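Local coordinates for D-glycero-alpha-D-manno-heptose 7-phosphate kinase (Campylobacter jejuni subsp. jejuni, PDB 4N3O) that catalyses the ATP-dependent phosphorylation of D-glycero-alpha-D-manno-heptose 7-phosphate at C-1, giving the 1,7-bisphosphate in nucleotide-sugar synthesis for the capsule, at the interface of chains A and B. Coordinates in Å, arbitrary orientation; residue numbers count along the deposited sequence, not the author numbering. Chains: chain A/B, Putative D-glycero-D-manno-heptose 7-phosphate kinase.

Two copies of the kinase meet across a two-fold axis, and each contact has a twin with the chains exchanged. Contact 2 and contact 3 are neighbours, their C-alpha centres about 12 Å apart. The C-alpha centre of contact 1 is about 33 Å from that of contact 2 and 39 Å from that of contact 3. Contacts 1 and 3 draw on the same elements: strand 102-108, the region around residues 59-62, and residues 310-318 of the other copy. The twin of contact 3 therefore lies beside contact 1. Contact 2 supplies direct hydrogen bonds and a salt bridge, contact 3 a water bridge, and contact 1 apolar packing. The dimer may be a crystal assembly.

Contact 1: the interface of chains A and B. Residues chain A 61-62, 64, 107; chain B 314-315, 318.
The phenol oxygen OH of B:Tyr314 lies beside A:Asp62, 3.7 Å from its CA. This is a van der Waals contact, and no hydrogen bond or salt bridge crosses the patch. B:Tyr314 carries most of the packing. Its CG is anti to the backbone N (chi1 179°), which sends the ring out from its helix towards A:Pro61 and A:Asp62. CE2 comes within 3.4 Å of A:Asp62 CA. The CB methylene of A:Asp62 sits over one face of the ring, 3.8 Å from its centroid, in a CH-pi contact. The carboxylate of A:Asp62 points away from that ring. A:Pro61 and B:Tyr314 run past each other in opposite directions, with CB of the proline and CD2 of the tyrosine 3.9 Å apart. On another flank, CB of B:Tyr314 rests over the face of the A:Tyr107 ring, towards its rim. CD2 of A:Tyr107 and CD1 of B:Tyr314 are 3.8 Å apart, and the two side chains cross obliquely. A:Pro61 CB also touches OD1 of B:Asn315. B:Lys318 NZ stays 4.4 Å from A:Asn64 OD1, too far for a bond. In the fold, 3-10 helix 61-63 and strand 102-108 of chain A receive helix 310-321 of chain B.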
ATOM      1  N   PRO A  61     -16.701 -15.090   1.248  1.00 48.57           N
ATOM      2  CA  PRO A  61     -17.014 -15.055  -0.191  1.00 50.32           C
ATOM      3  C   PRO A  61     -15.842 -15.299  -1.148  1.00 53.60           C
ATOM      4  O   PRO A  61     -16.046 -15.866  -2.220  1.00 60.35           O
ATOM      5  CB  PRO A  61     -17.596 -13.657  -0.390  1.00 49.11           C
ATOM      6  CG  PRO A  61     -17.047 -12.850   0.732  1.00 48.56           C
ATOM      7  CD  PRO A  61     -16.972 -13.797   1.893  1.00 48.45           C
ATOM      8  N   ASP A  62     -14.634 -14.895  -0.782  1.00 52.87           N
ATOM      9  CA  ASP A  62     -13.495 -15.150  -1.659  1.00 55.33           C
ATOM     10  C   ASP A  62     -13.244 -16.658  -1.841  1.00 60.16           C
ATOM     11  O   ASP A  62     -12.575 -17.059  -2.785  1.00 66.49           O
ATOM     12  CB  ASP A  62     -12.228 -14.390  -1.202  1.00 52.99           C
ATOM     13  CG  ASP A  62     -11.878 -14.642   0.252  1.00 50.46           C
ATOM     14  OD1 ASP A  62     -12.789 -14.966   1.060  1.00 53.70           O
ATOM     15  OD2 ASP A  62     -10.694 -14.493   0.588  1.00 42.81           O
ATOM     16  N   ASN A  64     -16.052 -18.712  -1.683  1.00 65.65           N
ATOM     17  CA  ASN A  64     -17.420 -19.187  -1.953  1.00 71.74           C
ATOM     18  C   ASN A  64     -17.951 -20.123  -0.867  1.00 68.12           C
ATOM     19  O   ASN A  64     -18.480 -21.187  -1.164  1.00 68.13           O
ATOM     20  CB  ASN A  64     -17.506 -19.882  -3.325  1.00 77.83           C
ATOM     21  CG  ASN A  64     -17.307 -18.924  -4.494  1.00 81.16           C
ATOM     22  OD1 ASN A  64     -17.708 -17.760  -4.443  1.00 79.96           O
ATOM     23  ND2 ASN A  64     -16.717 -19.429  -5.572  1.00 85.60           N
ATOM     24  N   TYR A 107     -12.122 -11.937   4.056  1.00 43.16           N
ATOM     25  CA  TYR A 107     -11.622 -12.048   2.679  1.00 42.65           C
ATOM     26  C   TYR A 107     -10.185 -11.555   2.615  1.00 42.13           C
ATOM     27  O   TYR A 107      -9.761 -10.705   3.409  1.00 41.80           O
ATOM     28  CB  TYR A 107     -12.507 -11.317   1.638  1.00 43.90           C
ATOM     29  CG  TYR A 107     -12.284  -9.830   1.512  1.00 42.56           C
ATOM     30  CD1 TYR A 107     -12.955  -8.938   2.319  1.00 40.22           C
ATOM     31  CD2 TYR A 107     -11.403  -9.323   0.569  1.00 48.73           C
ATOM     32  CE1 TYR A 107     -12.749  -7.584   2.207  1.00 42.18           C
ATOM     33  CE2 TYR A 107     -11.197  -7.958   0.435  1.00 46.89           C
ATOM     34  CZ  TYR A 107     -11.870  -7.098   1.264  1.00 45.15           C
ATOM     35  OH  TYR A 107     -11.651  -5.741   1.163  1.00 52.78           O
TER
ATOM     36  N   TYR B 314     -16.070  -7.417  -1.139  1.00 46.18           N
ATOM     37  CA  TYR B 314     -15.432  -8.392  -1.993  1.00 47.36           C
ATOM     38  C   TYR B 314     -16.289  -8.708  -3.219  1.00 49.30           C
ATOM     39  O   TYR B 314     -15.797  -8.680  -4.337  1.00 52.75           O
ATOM     40  CB  TYR B 314     -15.065  -9.673  -1.244  1.00 48.52           C
ATOM     41  CG  TYR B 314     -14.432 -10.668  -2.168  1.00 51.17           C
ATOM     42  CD1 TYR B 314     -13.100 -10.533  -2.559  1.00 53.21           C
ATOM     43  CD2 TYR B 314     -15.173 -11.711  -2.706  1.00 56.06           C
ATOM     44  CE1 TYR B 314     -12.513 -11.426  -3.443  1.00 54.41           C
ATOM     45  CE2 TYR B 314     -14.600 -12.614  -3.591  1.00 57.84           C
ATOM     46  CZ  TYR B 314     -13.271 -12.467  -3.955  1.00 59.04           C
ATOM     47  OH  TYR B 314     -12.708 -13.364  -4.827  1.00 65.10           O
ATOM     48  N   ASN B 315     -17.561  -9.015  -3.013  1.00 53.22           N
ATOM     49  CA  ASN B 315     -18.443  -9.319  -4.144  1.00 54.30           C
ATOM     50  C   ASN B 315     -18.426  -8.186  -5.172  1.00 51.26           C
ATOM     51  O   ASN B 315     -18.278  -8.442  -6.359  1.00 51.15           O
ATOM     52  CB  ASN B 315     -19.875  -9.597  -3.688  1.00 55.13           C
ATOM     53  CG  ASN B 315     -20.059 -10.985  -3.078  1.00 58.49           C
ATOM     54  OD1 ASN B 315     -19.248 -11.894  -3.277  1.00 55.18           O
ATOM     55  ND2 ASN B 315     -21.170 -11.159  -2.352  1.00 58.86           N
ATOM     56  N   LYS B 318     -15.320  -8.221  -7.217  1.00 54.85           N
ATOM     57  CA  LYS B 318     -15.342  -9.365  -8.135  1.00 60.14           C
ATOM     58  C   LYS B 318     -16.150  -9.000  -9.387  1.00 61.21           C
ATOM     59  O   LYS B 318     -15.737  -9.295 -10.516  1.00 62.96           O
ATOM     60  CB  LYS B 318     -15.936 -10.610  -7.449  1.00 63.51           C
ATOM     61  CG  LYS B 318     -15.810 -11.903  -8.257  1.00 67.15           C
ATOM     62  CD  LYS B 318     -16.427 -13.109  -7.555  1.00 68.18           C
ATOM     63  CE  LYS B 318     -17.929 -12.949  -7.404  1.00 72.12           C
ATOM     64  NZ  LYS B 318     -18.559 -14.088  -6.693  1.00 77.60           N
TER

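Contact 2: the interface of chains A and B. Residues chain A 193, 196-197, 199-200; chain B 8, 10, 338, 340.
A:Glu197 and B:Arg8 form a salt bridge between nearly coplanar carboxylate and guanidinium planes. B:Arg8 grips side-on: NE bonds to OE1 at 2.8 Å and NH1 to OE2 at 2.8 Å, each on the syn lone pair. OE1 lies in the guanidinium plane, while OE2 is tilted out of it. The NH1 bond is the more bent, 140° at the hydrogen. OE1 also accepts the indole N-H of B:Trp340, with NE1 at 2.6 Å. That bond is nearly straight, 172°, lies in the indole plane and meets OE1 nearly along its C-O axis. Two donors thus hold OE1 and should fix the carboxylate's rotation; they may also favour its charged form. The bend of A:Glu197 at chi2 (65°) turns its carboxylate to the indole edge.

Apolar packing surrounds this bond. A:Ser196 CB lies over the six-membered ring of B:Trp340, 3.6 Å from CH2, while B:Arg8 CB covers the opposite face. CB of A:Trp193 meets CB of B:Trp340 at 3.7 Å.

Water makes the third link. Water 1 joins A:Ser196 O to B:Gln10 OE1, at 2.8 and 2.6 Å. Waters 2 and 3 connect A:Glu199 OE1 to the B:Gln10 amide.

Here helix 192-200 of chain A lies against strands 6-21 and 338-341 of chain B.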
ATOM      1  N   TRP A 193      13.446   5.002   5.358  1.00 44.06           N
ATOM      2  CA  TRP A 193      13.955   5.077   4.004  1.00 39.17           C
ATOM      3  C   TRP A 193      14.504   3.753   3.541  1.00 40.07           C
ATOM      4  O   TRP A 193      14.559   3.501   2.335  1.00 39.37           O
ATOM      5  CB  TRP A 193      14.981   6.196   3.838  1.00 41.98           C
ATOM      6  CG  TRP A 193      16.292   5.991   4.513  1.00 41.43           C
ATOM      7  CD1 TRP A 193      16.657   6.424   5.757  1.00 40.91           C
ATOM      8  CD2 TRP A 193      17.425   5.330   3.963  1.00 38.87           C
ATOM      9  NE1 TRP A 193      17.961   6.053   6.019  1.00 41.25           N
ATOM     10  CE2 TRP A 193      18.453   5.388   4.925  1.00 43.83           C
ATOM     11  CE3 TRP A 193      17.671   4.690   2.752  1.00 39.44           C
ATOM     12  CZ2 TRP A 193      19.720   4.826   4.703  1.00 47.53           C
ATOM     13  CZ3 TRP A 193      18.920   4.110   2.536  1.00 43.07           C
ATOM     14  CH2 TRP A 193      19.932   4.187   3.503  1.00 44.12           C
ATOM     15  N   SER A 196      11.555   2.153   2.081  1.00 32.26           N
ATOM     16  CA  SER A 196      11.208   2.855   0.858  1.00 31.19           C
ATOM     17  C   SER A 196      12.133   2.488  -0.264  1.00 31.07           C
ATOM     18  O   SER A 196      11.697   2.354  -1.413  1.00 30.43           O
ATOM     19  CB  SER A 196      11.262   4.364   1.071  1.00 33.60           C
ATOM     20  OG  SER A 196      10.303   4.760   2.027  1.00 34.60           O
ATOM     21  N   GLU A 197      13.413   2.316   0.065  1.00 31.77           N
ATOM     22  CA  GLU A 197      14.422   1.983  -0.937  1.00 32.14           C
ATOM     23  C   GLU A 197      14.196   0.549  -1.387  1.00 34.83           C
ATOM     24  O   GLU A 197      14.275   0.246  -2.580  1.00 32.59           O
ATOM     25  CB  GLU A 197      15.837   2.168  -0.387  1.00 32.89           C
ATOM     26  CG  GLU A 197      16.922   1.824  -1.392  1.00 34.95           C
ATOM     27  CD  GLU A 197      16.943   2.761  -2.591  1.00 36.07           C
ATOM     28  OE1 GLU A 197      16.387   3.878  -2.500  1.00 36.13           O
ATOM     29  OE2 GLU A 197      17.538   2.399  -3.620  1.00 37.31           O
ATOM     30  N   GLU A 199      11.343  -1.031  -1.426  1.00 32.73           N
ATOM     31  CA  GLU A 199      10.136  -0.957  -2.286  1.00 34.06           C
ATOM     32  C   GLU A 199      10.494  -0.439  -3.674  1.00 33.00           C
ATOM     33  O   GLU A 199       9.981  -0.932  -4.672  1.00 31.27           O
ATOM     34  CB  GLU A 199       9.073  -0.047  -1.679  1.00 32.80           C
ATOM     35  CG  GLU A 199       8.495  -0.583  -0.386  1.00 35.60           C
ATOM     36  CD  GLU A 199       7.864   0.479   0.529  1.00 39.49           C
ATOM     37  OE1 GLU A 199       7.631   1.637   0.107  1.00 42.09           O
ATOM     38  OE2 GLU A 199       7.588   0.137   1.704  1.00 40.62           O
ATOM     39  N   ALA A 200      11.377   0.560  -3.739  1.00 33.51           N
ATOM     40  CA  ALA A 200      11.773   1.143  -5.042  1.00 33.18           C
ATOM     41  C   ALA A 200      12.513   0.126  -5.912  1.00 35.54           C
ATOM     42  O   ALA A 200      12.439   0.190  -7.143  1.00 35.79           O
ATOM     43  CB  ALA A 200      12.631   2.378  -4.835  1.00 34.76           C
TER
ATOM     44  N   ARG B   8      16.115  10.166  -4.205  1.00 30.56           N
ATOM     45  CA  ARG B   8      14.840   9.644  -4.678  1.00 29.90           C
ATOM     46  C   ARG B   8      13.765  10.355  -3.935  1.00 28.17           C
ATOM     47  O   ARG B   8      13.971  10.754  -2.799  1.00 28.35           O
ATOM     48  CB  ARG B   8      14.658   8.128  -4.433  1.00 31.56           C
ATOM     49  CG  ARG B   8      15.728   7.225  -5.041  1.00 33.46           C
ATOM     50  CD  ARG B   8      15.278   5.777  -5.116  1.00 32.57           C
ATOM     51  NE  ARG B   8      16.431   4.878  -5.103  1.00 31.72           N
ATOM     52  CZ  ARG B   8      17.186   4.574  -6.159  1.00 35.55           C
ATOM     53  NH1 ARG B   8      18.220   3.764  -5.998  1.00 38.21           N
ATOM     54  NH2 ARG B   8      16.944   5.078  -7.363  1.00 34.31           N
ATOM     55  N   GLN B  10       9.317  10.268  -3.397  1.00 26.41           N
ATOM     56  CA  GLN B  10       8.094   9.522  -3.598  1.00 29.45           C
ATOM     57  C   GLN B  10       7.004  10.482  -3.141  1.00 27.78           C
ATOM     58  O   GLN B  10       7.070  11.010  -2.029  1.00 31.11           O
ATOM     59  CB  GLN B  10       8.164   8.242  -2.794  1.00 33.64           C
ATOM     60  CG  GLN B  10       6.913   7.401  -2.790  1.00 40.35           C
ATOM     61  CD  GLN B  10       7.137   6.060  -2.096  1.00 41.61           C
ATOM     62  OE1 GLN B  10       8.267   5.655  -1.858  1.00 46.37           O
ATOM     63  NE2 GLN B  10       6.057   5.357  -1.807  1.00 44.67           N
ATOM     64  N   LYS B 338       8.165  12.358   0.340  1.00 36.53           N
ATOM     65  CA  LYS B 338       9.345  11.996   1.088  1.00 36.47           C
ATOM     66  C   LYS B 338      10.530  11.873   0.146  1.00 33.76           C
ATOM     67  O   LYS B 338      10.372  11.668  -1.063  1.00 37.02           O
ATOM     68  CB  LYS B 338       9.199  10.766   1.996  1.00 41.19           C
ATOM     69  CG  LYS B 338       8.805   9.441   1.411  1.00 47.00           C
ATOM     70  CD  LYS B 338       7.389   9.035   1.807  1.00 55.60           C
ATOM     71  CE  LYS B 338       7.194   7.546   1.565  1.00 57.96           C
ATOM     72  NZ  LYS B 338       5.854   7.060   1.984  1.00 64.28           N
ATOM     73  N   TRP B 340      14.992  10.708   0.023  1.00 32.44           N
ATOM     74  CA  TRP B 340      16.127  10.084   0.672  1.00 33.71           C
ATOM     75  C   TRP B 340      17.293   9.972  -0.275  1.00 37.19           C
ATOM     76  O   TRP B 340      17.136   9.994  -1.483  1.00 37.40           O
ATOM     77  CB  TRP B 340      15.766   8.716   1.250  1.00 32.38           C
ATOM     78  CG  TRP B 340      15.403   7.652   0.252  1.00 32.02           C
ATOM     79  CD1 TRP B 340      16.219   6.685  -0.233  1.00 32.41           C
ATOM     80  CD2 TRP B 340      14.116   7.415  -0.329  1.00 29.54           C
ATOM     81  NE1 TRP B 340      15.533   5.865  -1.080  1.00 31.83           N
ATOM     82  CE2 TRP B 340      14.235   6.295  -1.156  1.00 30.60           C
ATOM     83  CE3 TRP B 340      12.877   8.038  -0.223  1.00 29.74           C
ATOM     84  CZ2 TRP B 340      13.167   5.795  -1.893  1.00 30.33           C
ATOM     85  CZ3 TRP B 340      11.810   7.533  -0.970  1.00 28.42           C
ATOM     86  CH2 TRP B 340      11.970   6.442  -1.790  1.00 28.49           C
TER
HETATM   87  O   HOH W   1       9.608   3.651  -2.761  1.00 32.66           O
HETATM   88  O   HOH W   2       5.568   2.987  -0.734  1.00 44.75           O
HETATM   89  O   HOH W   3       7.602   4.287   0.880  1.00 57.22           O

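Contact 3: the interface of chains A and B. Residues chain A 310-311; chain B 47, 49, 59, 105.
A:Thr311 presses its methyl CG2 over one face of the B:His105 imidazole, 3.8 Å from the ring centroid, in a CH-pi contact between two GHMP-family kinase subunits. A:Thr311 buries 74 Å², the most in this patch. Its CG2 is anti to its own carbonyl carbon, with OG1 at chi1 69°, and this turns the methyl towards the imidazole. CG2 lies 3.7 Å from B:His105 CG and sits towards the rim of the ring rather than over its middle.

B:His105 is held by its own chain. Its ND1 donates to B:Asp59 OD2 at 3.1 Å, and the bond is almost straight, 170° at the hydrogen. OD2 lies in the imidazole plane and uses its anti lone pair. This should help to hold the ring with its face towards A:Thr311. The carboxylate may also make the imidazole more electron-rich.

B:Thr47 adds a methyl-to-methyl touch, its CG2 being 3.8 Å from A:Thr311 CG2. Polar linkage across the patch runs through water 4. It is 2.8 Å from A:Thr311 O and 2.7 Å from B:Asp59 OD2, which thus meets both the imidazole N-H and the water. A:Thr311 belongs to 3-10 helix 310-312; its partners lie on strands 42-50, 55-60 and 102-108 of chain B.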
ATOM      1  N   PRO A 310      15.708   0.857  -9.820  1.00 37.74           N
ATOM      2  CA  PRO A 310      14.538   1.724  -9.848  1.00 37.38           C
ATOM      3  C   PRO A 310      14.338   2.475 -11.162  1.00 36.71           C
ATOM      4  O   PRO A 310      13.214   2.646 -11.596  1.00 35.35           O
ATOM      5  CB  PRO A 310      14.804   2.686  -8.705  1.00 40.17           C
ATOM      6  CG  PRO A 310      15.607   1.857  -7.737  1.00 39.34           C
ATOM      7  CD  PRO A 310      16.524   1.065  -8.614  1.00 38.31           C
ATOM      8  N   THR A 311      15.407   2.890 -11.826  1.00 40.72           N
ATOM      9  CA  THR A 311      15.231   3.586 -13.112  1.00 41.22           C
ATOM     10  C   THR A 311      14.814   2.643 -14.242  1.00 40.61           C
ATOM     11  O   THR A 311      14.689   3.068 -15.385  1.00 41.22           O
ATOM     12  CB  THR A 311      16.505   4.320 -13.543  1.00 40.73           C
ATOM     13  OG1 THR A 311      17.513   3.370 -13.885  1.00 42.73           O
ATOM     14  CG2 THR A 311      17.007   5.209 -12.434  1.00 41.27           C
TER
ATOM     15  N   THR B  47      13.833   9.644  -9.436  1.00 30.26           N
ATOM     16  CA  THR B  47      15.231   9.320  -9.114  1.00 31.49           C
ATOM     17  C   THR B  47      16.107  10.371  -9.833  1.00 33.56           C
ATOM     18  O   THR B  47      15.926  10.623 -11.023  1.00 31.84           O
ATOM     19  CB  THR B  47      15.636   7.902  -9.534  1.00 31.44           C
ATOM     20  OG1 THR B  47      15.100   6.956  -8.603  1.00 35.08           O
ATOM     21  CG2 THR B  47      17.132   7.741  -9.545  1.00 33.13           C
ATOM     22  N   ILE B  49      20.162  11.477 -10.391  1.00 37.07           N
ATOM     23  CA  ILE B  49      21.530  11.008 -10.230  1.00 41.63           C
ATOM     24  C   ILE B  49      22.526  12.027 -10.738  1.00 44.49           C
ATOM     25  O   ILE B  49      22.459  12.447 -11.895  1.00 44.44           O
ATOM     26  CB  ILE B  49      21.765   9.708 -11.020  1.00 41.87           C
ATOM     27  CG1 ILE B  49      20.653   8.690 -10.730  1.00 42.90           C
ATOM     28  CG2 ILE B  49      23.132   9.122 -10.667  1.00 42.03           C
ATOM     29  CD1 ILE B  49      20.740   7.439 -11.589  1.00 44.52           C
ATOM     30  N   ASP B  59      14.234  11.426 -18.257  1.00 38.48           N
ATOM     31  CA  ASP B  59      13.716  10.114 -18.675  1.00 35.63           C
ATOM     32  C   ASP B  59      12.364   9.853 -17.999  1.00 35.19           C
ATOM     33  O   ASP B  59      12.287   9.672 -16.785  1.00 34.36           O
ATOM     34  CB  ASP B  59      14.764   9.053 -18.305  1.00 36.12           C
ATOM     35  CG  ASP B  59      14.316   7.609 -18.587  1.00 42.37           C
ATOM     36  OD1 ASP B  59      13.461   7.353 -19.469  1.00 43.59           O
ATOM     37  OD2 ASP B  59      14.872   6.704 -17.919  1.00 44.98           O
ATOM     38  N   HIS B 105      14.735  10.706 -13.606  1.00 33.04           N
ATOM     39  CA  HIS B 105      13.932   9.569 -14.099  1.00 34.06           C
ATOM     40  C   HIS B 105      12.644   9.524 -13.321  1.00 32.62           C
ATOM     41  O   HIS B 105      12.697   9.593 -12.125  1.00 34.09           O
ATOM     42  CB  HIS B 105      14.672   8.258 -13.850  1.00 33.40           C
ATOM     43  CG  HIS B 105      16.108   8.277 -14.267  1.00 34.72           C
ATOM     44  ND1 HIS B 105      16.545   7.760 -15.468  1.00 36.24           N
ATOM     45  CD2 HIS B 105      17.210   8.741 -13.636  1.00 33.62           C
ATOM     46  CE1 HIS B 105      17.855   7.889 -15.552  1.00 35.69           C
ATOM     47  NE2 HIS B 105      18.283   8.491 -14.460  1.00 36.55           N
TER
HETATM   48  O   HOH W   4      13.576   5.579 -15.844  1.00 37.84           O